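Local structure of class B carbapenemase GOB-18 (Elizabethkingia meningoseptica, 5K0W) at residues A34-R39 with I81-F86; F86-I91 with Q108-E113; D135-K140 with I204-F209. The protein is a zinc-dependent class B3 metallo-beta-lactamase that hydrolyses beta-lactam antibiotics, carbapenems among them. All blocks are in the same frame, centred on the assembly; numbering follows the deposited sequence.

Contact 1: residues A34-R39 with I81-F86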
loop_
_atom_site.group_PDB
_atom_site.type_symbol
_atom_site.label_atom_id
_atom_site.label_comp_id
_atom_site.label_asym_id
_atom_site.label_seq_id
_atom_site.Cartn_x
_atom_site.Cartn_y
_atom_site.Cartn_z
ATOM N N ALA A 34 -11.476 1.929 -13.656
ATOM C CA ALA A 34 -10.244 2.448 -14.258
ATOM C C ALA A 34 -9.987 3.909 -13.922
ATOM O O ALA A 34 -10.925 4.695 -13.771
ATOM C CB ALA A 34 -10.276 2.268 -15.765
ATOM N N TYR A 35 -8.710 4.263 -13.814
ATOM C CA TYR A 35 -8.246 5.618 -13.568
ATOM C C TYR A 35 -7.006 5.842 -14.417
ATOM O O TYR A 35 -6.113 4.992 -14.454
ATOM C CB TYR A 35 -7.945 5.854 -12.081
ATOM C CG TYR A 35 -7.689 7.306 -11.741
ATOM C CD1 TYR A 35 -8.742 8.180 -11.493
ATOM C CD2 TYR A 35 -6.400 7.803 -11.654
ATOM C CE1 TYR A 35 -8.518 9.521 -11.198
ATOM C CE2 TYR A 35 -6.162 9.142 -11.358
ATOM C CZ TYR A 35 -7.227 9.997 -11.128
ATOM O OH TYR A 35 -7.021 11.318 -10.822
ATOM N N GLU A 36 -6.968 6.976 -15.105
ATOM C CA GLU A 36 -5.890 7.398 -15.988
ATOM C C GLU A 36 -4.577 7.617 -15.216
ATOM O O GLU A 36 -4.546 8.448 -14.303
ATOM C CB GLU A 36 -6.324 8.687 -16.699
ATOM C CG GLU A 36 -5.863 8.780 -18.136
ATOM C CD GLU A 36 -4.776 9.814 -18.334
ATOM O OE1 GLU A 36 -3.660 9.429 -18.750
ATOM O OE2 GLU A 36 -5.030 11.007 -18.041
ATOM N N PRO A 37 -3.476 6.900 -15.555
ATOM C CA PRO A 37 -2.219 7.106 -14.813
ATOM C C PRO A 37 -1.630 8.516 -14.936
ATOM O O PRO A 37 -1.844 9.187 -15.947
ATOM C CB PRO A 37 -1.287 6.041 -15.403
ATOM C CG PRO A 37 -1.807 5.813 -16.779
ATOM C CD PRO A 37 -3.300 5.875 -16.607
ATOM N N PHE A 38 -0.914 8.973 -13.886
ATOM C CA PHE A 38 -0.276 10.289 -13.845
ATOM C C PHE A 38 1.040 10.293 -13.064
ATOM O O PHE A 38 1.316 9.376 -12.294
ATOM C CB PHE A 38 -1.260 11.371 -13.325
ATOM C CG PHE A 38 -1.544 11.389 -11.842
ATOM C CD1 PHE A 38 -2.463 10.506 -11.280
ATOM C CD2 PHE A 38 -0.917 12.308 -11.006
ATOM C CE1 PHE A 38 -2.738 10.536 -9.902
ATOM C CE2 PHE A 38 -1.175 12.320 -9.627
ATOM C CZ PHE A 38 -2.072 11.422 -9.082
ATOM N N ARG A 39 1.840 11.344 -13.253
ATOM C CA ARG A 39 3.106 11.548 -12.561
ATOM C C ARG A 39 2.824 12.276 -11.250
ATOM O O ARG A 39 2.253 13.374 -11.271
ATOM C CB ARG A 39 4.049 12.368 -13.440
ATOM C CG ARG A 39 5.481 12.432 -12.925
ATOM C CD ARG A 39 6.338 13.093 -13.974
ATOM N NE ARG A 39 7.668 13.420 -13.476
ATOM C CZ ARG A 39 8.361 14.488 -13.853
ATOM N NH1 ARG A 39 7.847 15.352 -14.726
ATOM N NH2 ARG A 39 9.564 14.712 -13.348
ATOM N N ILE A 81 0.656 1.236 -16.861
ATOM C CA ILE A 81 2.117 1.260 -16.981
ATOM C C ILE A 81 2.514 1.565 -18.431
ATOM O O ILE A 81 3.318 2.473 -18.644
ATOM C CB ILE A 81 2.796 -0.002 -16.386
ATOM C CG1 ILE A 81 2.599 -0.037 -14.839
ATOM C CG2 ILE A 81 4.295 -0.043 -16.763
ATOM C CD1 ILE A 81 2.972 -1.337 -14.107
ATOM N N GLN A 82 1.881 0.861 -19.416
ATOM C CA GLN A 82 2.087 1.056 -20.852
ATOM C C GLN A 82 1.745 2.504 -21.277
ATOM O O GLN A 82 2.559 3.142 -21.936
ATOM C CB GLN A 82 1.260 0.038 -21.652
ATOM C CG GLN A 82 1.793 -0.210 -23.069
ATOM C CD GLN A 82 1.238 -1.472 -23.708
ATOM O OE1 GLN A 82 0.315 -1.433 -24.531
ATOM N NE2 GLN A 82 1.823 -2.618 -23.397
ATOM N N LYS A 83 0.573 3.031 -20.847
ATOM C CA LYS A 83 0.086 4.387 -21.127
ATOM C C LYS A 83 1.112 5.490 -20.799
ATOM O O LYS A 83 1.211 6.472 -21.537
ATOM C CB LYS A 83 -1.232 4.632 -20.374
ATOM C CG LYS A 83 -2.037 5.810 -20.885
ATOM C CD LYS A 83 -3.425 5.799 -20.291
ATOM C CE LYS A 83 -4.316 6.918 -20.791
ATOM N NZ LYS A 83 -4.541 6.896 -22.271
ATOM N N LEU A 84 1.874 5.323 -19.712
ATOM C CA LEU A 84 2.887 6.307 -19.328
ATOM C C LEU A 84 4.196 6.178 -20.141
ATOM O O LEU A 84 5.090 7.018 -20.006
ATOM C CB LEU A 84 3.186 6.215 -17.819
ATOM C CG LEU A 84 2.073 6.568 -16.833
ATOM C CD1 LEU A 84 2.430 6.072 -15.475
ATOM C CD2 LEU A 84 1.836 8.073 -16.761
ATOM N N GLY A 85 4.289 5.125 -20.950
ATOM C CA GLY A 85 5.455 4.831 -21.768
ATOM C C GLY A 85 6.456 3.920 -21.090
ATOM O O GLY A 85 7.623 3.892 -21.493
ATOM N N PHE A 86 6.023 3.170 -20.051
ATOM C CA PHE A 86 6.913 2.248 -19.328
ATOM C C PHE A 86 6.570 0.782 -19.552
ATOM O O PHE A 86 5.445 0.456 -19.942
ATOM C CB PHE A 86 6.989 2.571 -17.835
ATOM C CG PHE A 86 7.309 4.011 -17.518
ATOM C CD1 PHE A 86 8.583 4.523 -17.734
ATOM C CD2 PHE A 86 6.347 4.847 -16.965
ATOM C CE1 PHE A 86 8.874 5.857 -17.446
ATOM C CE2 PHE A 86 6.646 6.171 -16.648
ATOM C CZ PHE A 86 7.905 6.670 -16.901
#

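Contact 2: residues F86-I91 with Q108-E113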
loop_
_atom_site.group_PDB
_atom_site.type_symbol
_atom_site.label_atom_id
_atom_site.label_comp_id
_atom_site.label_asym_id
_atom_site.label_seq_id
_atom_site.Cartn_x
_atom_site.Cartn_y
_atom_site.Cartn_z
ATOM N N PHE A 86 6.023 3.170 -20.051
ATOM C CA PHE A 86 6.913 2.248 -19.328
ATOM C C PHE A 86 6.570 0.782 -19.552
ATOM O O PHE A 86 5.445 0.456 -19.942
ATOM C CB PHE A 86 6.989 2.571 -17.835
ATOM C CG PHE A 86 7.309 4.011 -17.518
ATOM C CD1 PHE A 86 8.583 4.523 -17.734
ATOM C CD2 PHE A 86 6.347 4.847 -16.965
ATOM C CE1 PHE A 86 8.874 5.857 -17.446
ATOM C CE2 PHE A 86 6.646 6.171 -16.648
ATOM C CZ PHE A 86 7.905 6.670 -16.901
ATOM N N ASN A 87 7.561 -0.099 -19.331
ATOM C CA ASN A 87 7.390 -1.533 -19.507
ATOM C C ASN A 87 7.255 -2.237 -18.151
ATOM O O ASN A 87 8.173 -2.181 -17.336
ATOM C CB ASN A 87 8.552 -2.116 -20.342
ATOM C CG ASN A 87 8.384 -3.562 -20.825
ATOM O OD1 ASN A 87 7.337 -4.209 -20.668
ATOM N ND2 ASN A 87 9.423 -4.104 -21.455
ATOM N N TYR A 88 6.108 -2.910 -17.916
ATOM C CA TYR A 88 5.865 -3.673 -16.690
ATOM C C TYR A 88 6.862 -4.850 -16.558
ATOM O O TYR A 88 7.129 -5.297 -15.450
ATOM C CB TYR A 88 4.398 -4.151 -16.623
ATOM C CG TYR A 88 4.126 -5.438 -17.372
ATOM C CD1 TYR A 88 4.005 -5.450 -18.758
ATOM C CD2 TYR A 88 3.967 -6.642 -16.693
ATOM C CE1 TYR A 88 3.761 -6.635 -19.452
ATOM C CE2 TYR A 88 3.726 -7.832 -17.375
ATOM C CZ TYR A 88 3.620 -7.823 -18.755
ATOM O OH TYR A 88 3.370 -8.998 -19.419
ATOM N N LYS A 89 7.434 -5.324 -17.682
ATOM C CA LYS A 89 8.420 -6.422 -17.707
ATOM C C LYS A 89 9.765 -5.996 -17.080
ATOM O O LYS A 89 10.648 -6.829 -16.870
ATOM C CB LYS A 89 8.627 -6.935 -19.145
ATOM C CG LYS A 89 7.360 -7.441 -19.840
ATOM C CD LYS A 89 7.126 -8.936 -19.681
ATOM C CE LYS A 89 6.357 -9.479 -20.866
ATOM N NZ LYS A 89 5.934 -10.889 -20.662
ATOM N N ASP A 90 9.898 -4.687 -16.787
ATOM C CA ASP A 90 11.060 -4.062 -16.174
ATOM C C ASP A 90 10.858 -3.815 -14.685
ATOM O O ASP A 90 11.714 -3.189 -14.057
ATOM C CB ASP A 90 11.437 -2.772 -16.908
ATOM C CG ASP A 90 11.906 -2.967 -18.340
ATOM O OD1 ASP A 90 12.506 -4.036 -18.635
ATOM O OD2 ASP A 90 11.738 -2.025 -19.149
ATOM N N ILE A 91 9.737 -4.310 -14.109
ATOM C CA ILE A 91 9.505 -4.231 -12.668
ATOM C C ILE A 91 10.482 -5.237 -12.060
ATOM O O ILE A 91 10.417 -6.432 -12.358
ATOM C CB ILE A 91 8.040 -4.508 -12.244
ATOM C CG1 ILE A 91 7.067 -3.449 -12.840
ATOM C CG2 ILE A 91 7.930 -4.564 -10.703
ATOM C CD1 ILE A 91 5.580 -3.892 -12.865
ATOM N N GLN A 108 0.668 -12.226 -7.444
ATOM C CA GLN A 108 1.153 -13.471 -8.032
ATOM C C GLN A 108 1.227 -13.334 -9.543
ATOM O O GLN A 108 2.220 -13.756 -10.139
ATOM C CB GLN A 108 0.290 -14.677 -7.621
ATOM C CG GLN A 108 0.885 -16.033 -8.038
ATOM C CD GLN A 108 2.274 -16.294 -7.498
ATOM O OE1 GLN A 108 2.763 -15.602 -6.621
ATOM N NE2 GLN A 108 2.953 -17.285 -8.036
ATOM N N ASP A 109 0.192 -12.710 -10.146
ATOM C CA ASP A 109 0.081 -12.448 -11.580
ATOM C C ASP A 109 1.310 -11.657 -12.037
ATOM O O ASP A 109 1.925 -12.023 -13.037
ATOM C CB ASP A 109 -1.226 -11.684 -11.881
ATOM C CG ASP A 109 -2.527 -12.429 -11.553
ATOM O OD1 ASP A 109 -2.493 -13.680 -11.463
ATOM O OD2 ASP A 109 -3.589 -11.763 -11.452
ATOM N N PHE A 110 1.719 -10.634 -11.248
ATOM C CA PHE A 110 2.908 -9.828 -11.514
ATOM C C PHE A 110 4.197 -10.629 -11.331
ATOM O O PHE A 110 5.052 -10.601 -12.223
ATOM C CB PHE A 110 2.940 -8.553 -10.663
ATOM C CG PHE A 110 2.268 -7.392 -11.345
ATOM C CD1 PHE A 110 2.858 -6.768 -12.441
ATOM C CD2 PHE A 110 1.031 -6.933 -10.911
ATOM C CE1 PHE A 110 2.210 -5.714 -13.107
ATOM C CE2 PHE A 110 0.389 -5.870 -11.568
ATOM C CZ PHE A 110 0.984 -5.269 -12.664
ATOM N N LYS A 111 4.326 -11.360 -10.197
ATOM C CA LYS A 111 5.517 -12.169 -9.906
ATOM C C LYS A 111 5.844 -13.194 -10.994
ATOM O O LYS A 111 7.014 -13.312 -11.358
ATOM C CB LYS A 111 5.442 -12.824 -8.524
ATOM C CG LYS A 111 6.812 -12.954 -7.873
ATOM C CD LYS A 111 6.777 -13.899 -6.697
ATOM C CE LYS A 111 8.127 -14.501 -6.415
ATOM N NZ LYS A 111 8.037 -15.615 -5.433
ATOM N N THR A 112 4.817 -13.895 -11.533
ATOM C CA THR A 112 5.003 -14.904 -12.583
ATOM C C THR A 112 5.314 -14.287 -13.953
ATOM O O THR A 112 6.242 -14.737 -14.627
ATOM C CB THR A 112 3.861 -15.974 -12.635
ATOM O OG1 THR A 112 2.639 -15.414 -13.101
ATOM C CG2 THR A 112 3.630 -16.673 -11.310
ATOM N N GLU A 113 4.558 -13.263 -14.357
ATOM C CA GLU A 113 4.715 -12.617 -15.660
ATOM C C GLU A 113 5.957 -11.755 -15.837
ATOM O O GLU A 113 6.351 -11.508 -16.982
ATOM C CB GLU A 113 3.451 -11.828 -16.039
ATOM C CG GLU A 113 2.501 -12.627 -16.908
ATOM C CD GLU A 113 1.270 -11.893 -17.399
ATOM O OE1 GLU A 113 1.408 -10.754 -17.907
ATOM O OE2 GLU A 113 0.166 -12.480 -17.313
#

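Contact 3: residues D135-K140 with I204-F209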
loop_
_atom_site.group_PDB
_atom_site.type_symbol
_atom_site.label_atom_id
_atom_site.label_comp_id
_atom_site.label_asym_id
_atom_site.label_seq_id
_atom_site.Cartn_x
_atom_site.Cartn_y
_atom_site.Cartn_z
ATOM N N ASP A 135 -5.141 -14.434 8.079
ATOM C CA ASP A 135 -5.494 -13.068 8.503
ATOM C C ASP A 135 -6.464 -13.073 9.690
ATOM O O ASP A 135 -7.503 -13.732 9.627
ATOM C CB ASP A 135 -6.059 -12.238 7.335
ATOM C CG ASP A 135 -6.088 -10.740 7.607
ATOM O OD1 ASP A 135 -6.976 -10.289 8.374
ATOM O OD2 ASP A 135 -5.226 -10.014 7.052
ATOM N N TYR A 136 -6.109 -12.336 10.769
ATOM C CA TYR A 136 -6.887 -12.185 12.007
ATOM C C TYR A 136 -8.326 -11.713 11.771
ATOM O O TYR A 136 -9.192 -11.900 12.636
ATOM C CB TYR A 136 -6.148 -11.263 12.989
ATOM C CG TYR A 136 -6.227 -9.789 12.661
ATOM C CD1 TYR A 136 -5.389 -9.222 11.715
ATOM C CD2 TYR A 136 -7.136 -8.958 13.311
ATOM C CE1 TYR A 136 -5.442 -7.862 11.431
ATOM C CE2 TYR A 136 -7.224 -7.605 13.009
ATOM C CZ TYR A 136 -6.382 -7.062 12.060
ATOM O OH TYR A 136 -6.456 -5.717 11.793
ATOM N N GLU A 137 -8.577 -11.101 10.616
ATOM C CA GLU A 137 -9.913 -10.659 10.262
ATOM C C GLU A 137 -10.362 -11.225 8.924
ATOM O O GLU A 137 -11.462 -11.765 8.838
ATOM C CB GLU A 137 -10.045 -9.116 10.337
ATOM C CG GLU A 137 -11.403 -8.541 9.941
ATOM C CD GLU A 137 -12.616 -8.783 10.826
ATOM O OE1 GLU A 137 -12.493 -9.467 11.869
ATOM O OE2 GLU A 137 -13.698 -8.261 10.476
ATOM N N MET A 138 -9.511 -11.130 7.893
ATOM C CA MET A 138 -9.817 -11.573 6.522
ATOM C C MET A 138 -9.813 -13.093 6.287
ATOM O O MET A 138 -10.256 -13.541 5.231
ATOM C CB MET A 138 -8.929 -10.821 5.505
ATOM C CG MET A 138 -9.087 -9.314 5.552
ATOM S SD MET A 138 -10.801 -8.789 5.331
ATOM C CE MET A 138 -11.024 -9.161 3.606
ATOM N N GLY A 139 -9.312 -13.848 7.273
ATOM C CA GLY A 139 -9.231 -15.308 7.261
ATOM C C GLY A 139 -10.588 -15.984 7.220
ATOM O O GLY A 139 -10.720 -17.057 6.625
ATOM N N LYS A 140 -11.623 -15.337 7.818
ATOM C CA LYS A 140 -13.018 -15.821 7.812
ATOM C C LYS A 140 -13.556 -16.033 6.373
ATOM O O LYS A 140 -14.487 -16.818 6.184
ATOM C CB LYS A 140 -13.949 -14.903 8.625
ATOM C CG LYS A 140 -14.110 -13.485 8.089
ATOM C CD LYS A 140 -15.009 -12.678 9.012
ATOM C CE LYS A 140 -14.849 -11.181 8.863
ATOM N NZ LYS A 140 -15.654 -10.424 9.867
ATOM N N ILE A 204 -10.314 -2.344 11.452
ATOM C CA ILE A 204 -11.228 -3.220 10.689
ATOM C C ILE A 204 -12.079 -4.182 11.544
ATOM O O ILE A 204 -13.057 -4.752 11.035
ATOM C CB ILE A 204 -10.510 -3.933 9.514
ATOM C CG1 ILE A 204 -9.477 -4.985 10.014
ATOM C CG2 ILE A 204 -9.862 -2.876 8.599
ATOM C CD1 ILE A 204 -8.852 -5.844 8.955
ATOM N N VAL A 205 -11.703 -4.356 12.829
ATOM C CA VAL A 205 -12.425 -5.215 13.779
ATOM C C VAL A 205 -13.541 -4.457 14.502
ATOM O O VAL A 205 -13.337 -3.347 15.004
ATOM C CB VAL A 205 -11.537 -6.039 14.755
ATOM C CG1 VAL A 205 -10.751 -7.105 14.015
ATOM C CG2 VAL A 205 -10.615 -5.154 15.595
ATOM N N ASP A 206 -14.715 -5.082 14.559
ATOM C CA ASP A 206 -15.934 -4.570 15.200
ATOM C C ASP A 206 -15.938 -4.903 16.713
ATOM O O ASP A 206 -16.489 -4.140 17.504
ATOM C CB ASP A 206 -17.180 -5.185 14.523
ATOM C CG ASP A 206 -17.065 -5.396 13.010
ATOM O OD1 ASP A 206 -16.293 -6.316 12.581
ATOM O OD2 ASP A 206 -17.769 -4.681 12.257
ATOM N N LYS A 207 -15.302 -6.032 17.097
ATOM C CA LYS A 207 -15.172 -6.520 18.470
ATOM C C LYS A 207 -13.976 -5.893 19.247
ATOM O O LYS A 207 -13.074 -5.318 18.635
ATOM C CB LYS A 207 -15.112 -8.063 18.483
ATOM C CG LYS A 207 -13.874 -8.670 17.824
ATOM C CD LYS A 207 -13.869 -10.199 17.908
ATOM C CE LYS A 207 -12.524 -10.773 17.533
ATOM N NZ LYS A 207 -12.398 -12.208 17.886
ATOM N N LYS A 208 -13.978 -6.027 20.592
ATOM C CA LYS A 208 -12.953 -5.528 21.529
ATOM C C LYS A 208 -11.605 -6.153 21.250
ATOM O O LYS A 208 -11.546 -7.354 21.011
ATOM C CB LYS A 208 -13.359 -5.814 22.991
ATOM C CG LYS A 208 -14.621 -5.077 23.434
ATOM C CD LYS A 208 -15.078 -5.448 24.842
ATOM C CE LYS A 208 -16.382 -4.744 25.171
ATOM N NZ LYS A 208 -16.767 -4.912 26.593
ATOM N N PHE A 209 -10.515 -5.351 21.287
ATOM C CA PHE A 209 -9.146 -5.838 21.001
ATOM C C PHE A 209 -8.743 -7.061 21.836
ATOM O O PHE A 209 -7.979 -7.916 21.370
ATOM C CB PHE A 209 -8.082 -4.720 21.097
ATOM C CG PHE A 209 -8.154 -3.621 20.054
ATOM C CD1 PHE A 209 -8.438 -3.914 18.723
ATOM C CD2 PHE A 209 -7.896 -2.298 20.395
ATOM C CE1 PHE A 209 -8.513 -2.897 17.765
ATOM C CE2 PHE A 209 -7.977 -1.284 19.435
ATOM C CZ PHE A 209 -8.278 -1.592 18.125
HETATM O O HOH W 1 -7.974 -3.777 12.918
#

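Contact 1: residues A34-R39 with I81-F86
The Schellman motif at the C-terminal end of helix 73-83 packs here against the residues that lead into edge strand 38-41 of the seven-stranded sheet. Gly85, with its positive phi of 92°, turns the chain. Gly85 N bonds back to Gln82 O at 2.8 Å and Phe86 N to Ile81 O at 3.1 Å, which presents Lys83 and Leu84 to the other segment. Pro37 sits between these two side chains. Its CB meets CG of Leu84 at 3.7 Å, with Leu84 CD1 equally near, while Leu84 CD2 lies against the Pro37 carbonyl group. On the other flank, Lys83 leaves the helix with CG anti to its backbone N (chi1 -163°) and runs extended as far as CE across the proline ring at about a right angle, then bends at chi4; Pro37 CD lies 3.7 Å from Lys83 CD. Farther out, the Lys83 chain also crosses Glu36. The opposite charges stay beyond salt-bridge distance, with Glu36 OE1 4.4 Å from Lys83 NZ. Behind the contact, Leu84 also touches Tyr45 and Val47, and Phe38 turns to the other side, toward Leu247. The C-terminal turn of helix 73-83 thus packs on the segment entering an outer strand of the metallo-beta-lactamase alpha-beta/beta-alpha sandwich.

Contact 2: residues F86-I91 with Q108-E113
Phe110, Tyr88, Ile91 and Glu113 form the inner shell of this contact. Atom CE1 of the Phe110 ring is the common meeting point: Ile91 CD1 approaches it to 3.8 Å and Tyr88 CD2 to 4.1 Å, both obliquely. One turn along helix 107-114, Glu113 extends beyond CG toward the tip of the tyrosine, placing Glu113 OE1 3.0 Å from Tyr88 OH. The carboxylate and ring planes stand 75° apart. Lys89 lies at the solvent side, its bent chain passing CG over one face of the Tyr88 ring and bringing Lys89 NZ to 3.8 Å from the backbone Glu113 O, without a defined bond.

The next shell fixes these groups. Tyr88 has CG in the crowded position between its backbone N and carbonyl carbon (chi1 84°), which directs the ring at the helix. Its backbone belongs to a short 3-10 turn, where Ile91 N bonds to Tyr88 O at 3.1 Å. An Asx turn overlaps its start: Lys89 N donates to Asn87 OD1 at 3.2 Å, from above the amide plane. Glu113 OE1 has a salt-bridge partner in Lys78 of helix 73-83, whose charge would be expected to keep the carboxylate ionised. From the same helix, Phe74 meets Phe110 edge-to-face, while Leu65 of strand 62-66 touches both Phe110 and Ile91.

The loop thus enters strand 91-95 packed against helix 107-114, at the junction of two successive beta-alpha-beta crossovers of the metallo-beta-lactamase fold.

Contact 3: residues D135-K140 with I204-F209
Two surface loops meet beside the dizinc site, the first shaped by an Asx motif in which Asp135 OD1 accepts from both Glu137 N (2.9 Å) and Met138 N (2.7 Å). Ile204 starts the second segment and lies near the metals, its side chain about 4 Å from those of the zinc ligands His100 and His175 (nearest atoms). Ile204 CD1 packs 3.7 Å from Glu137 CB, the two side chains sliding past each other in opposite directions. A water at the edge of the Tyr136 ring accepts from Ile204 N and donates to Tyr136 OH at 2.7 Å; that hydroxyl is also hydrogen-bonded to His175 O. Val205 follows, its CG1 touching Tyr136 CE2 at 3.7 Å and lying beside the Glu137 carboxylate. At Asp206 two acids approach, OD1 standing 3.9 Å from Glu137 OE2. The repulsion is probably eased by Lys140, whose NZ makes a salt bridge with Glu137 OE2 at 3.0 Å from above the carboxylate plane. Beyond Lys207, the chain turns toward helix 218-230, where Phe209 touches Ile218 and Gln219. Lys282 of the C-terminal helix makes a cation-pi contact with the Phe209 ring and hydrogen-bonds through NZ to Lys207 O.

From the N terminus, contact 1 brings the end of helix 73-83 back to edge strand 38-41, closing a loop that holds the next three strands of the large sheet. Contact 2 begins at the shared Phe86 and closes a shorter loop through strand 91-95 and the zinc ligands Gln98, His100, Asp102 and His103. Ile81 joins the two, its side chain packing on Tyr88 N and Ile91 CD1. Contact 3 then spans residues 141 to 203, a helix-free excursion that supplies the last strand of the first sheet, 152-154, and most of the second, and carries His175. None nests or crosses; contacts 1 and 3 lie on opposite sides of the chain's centre, with centres about 35 Å apart.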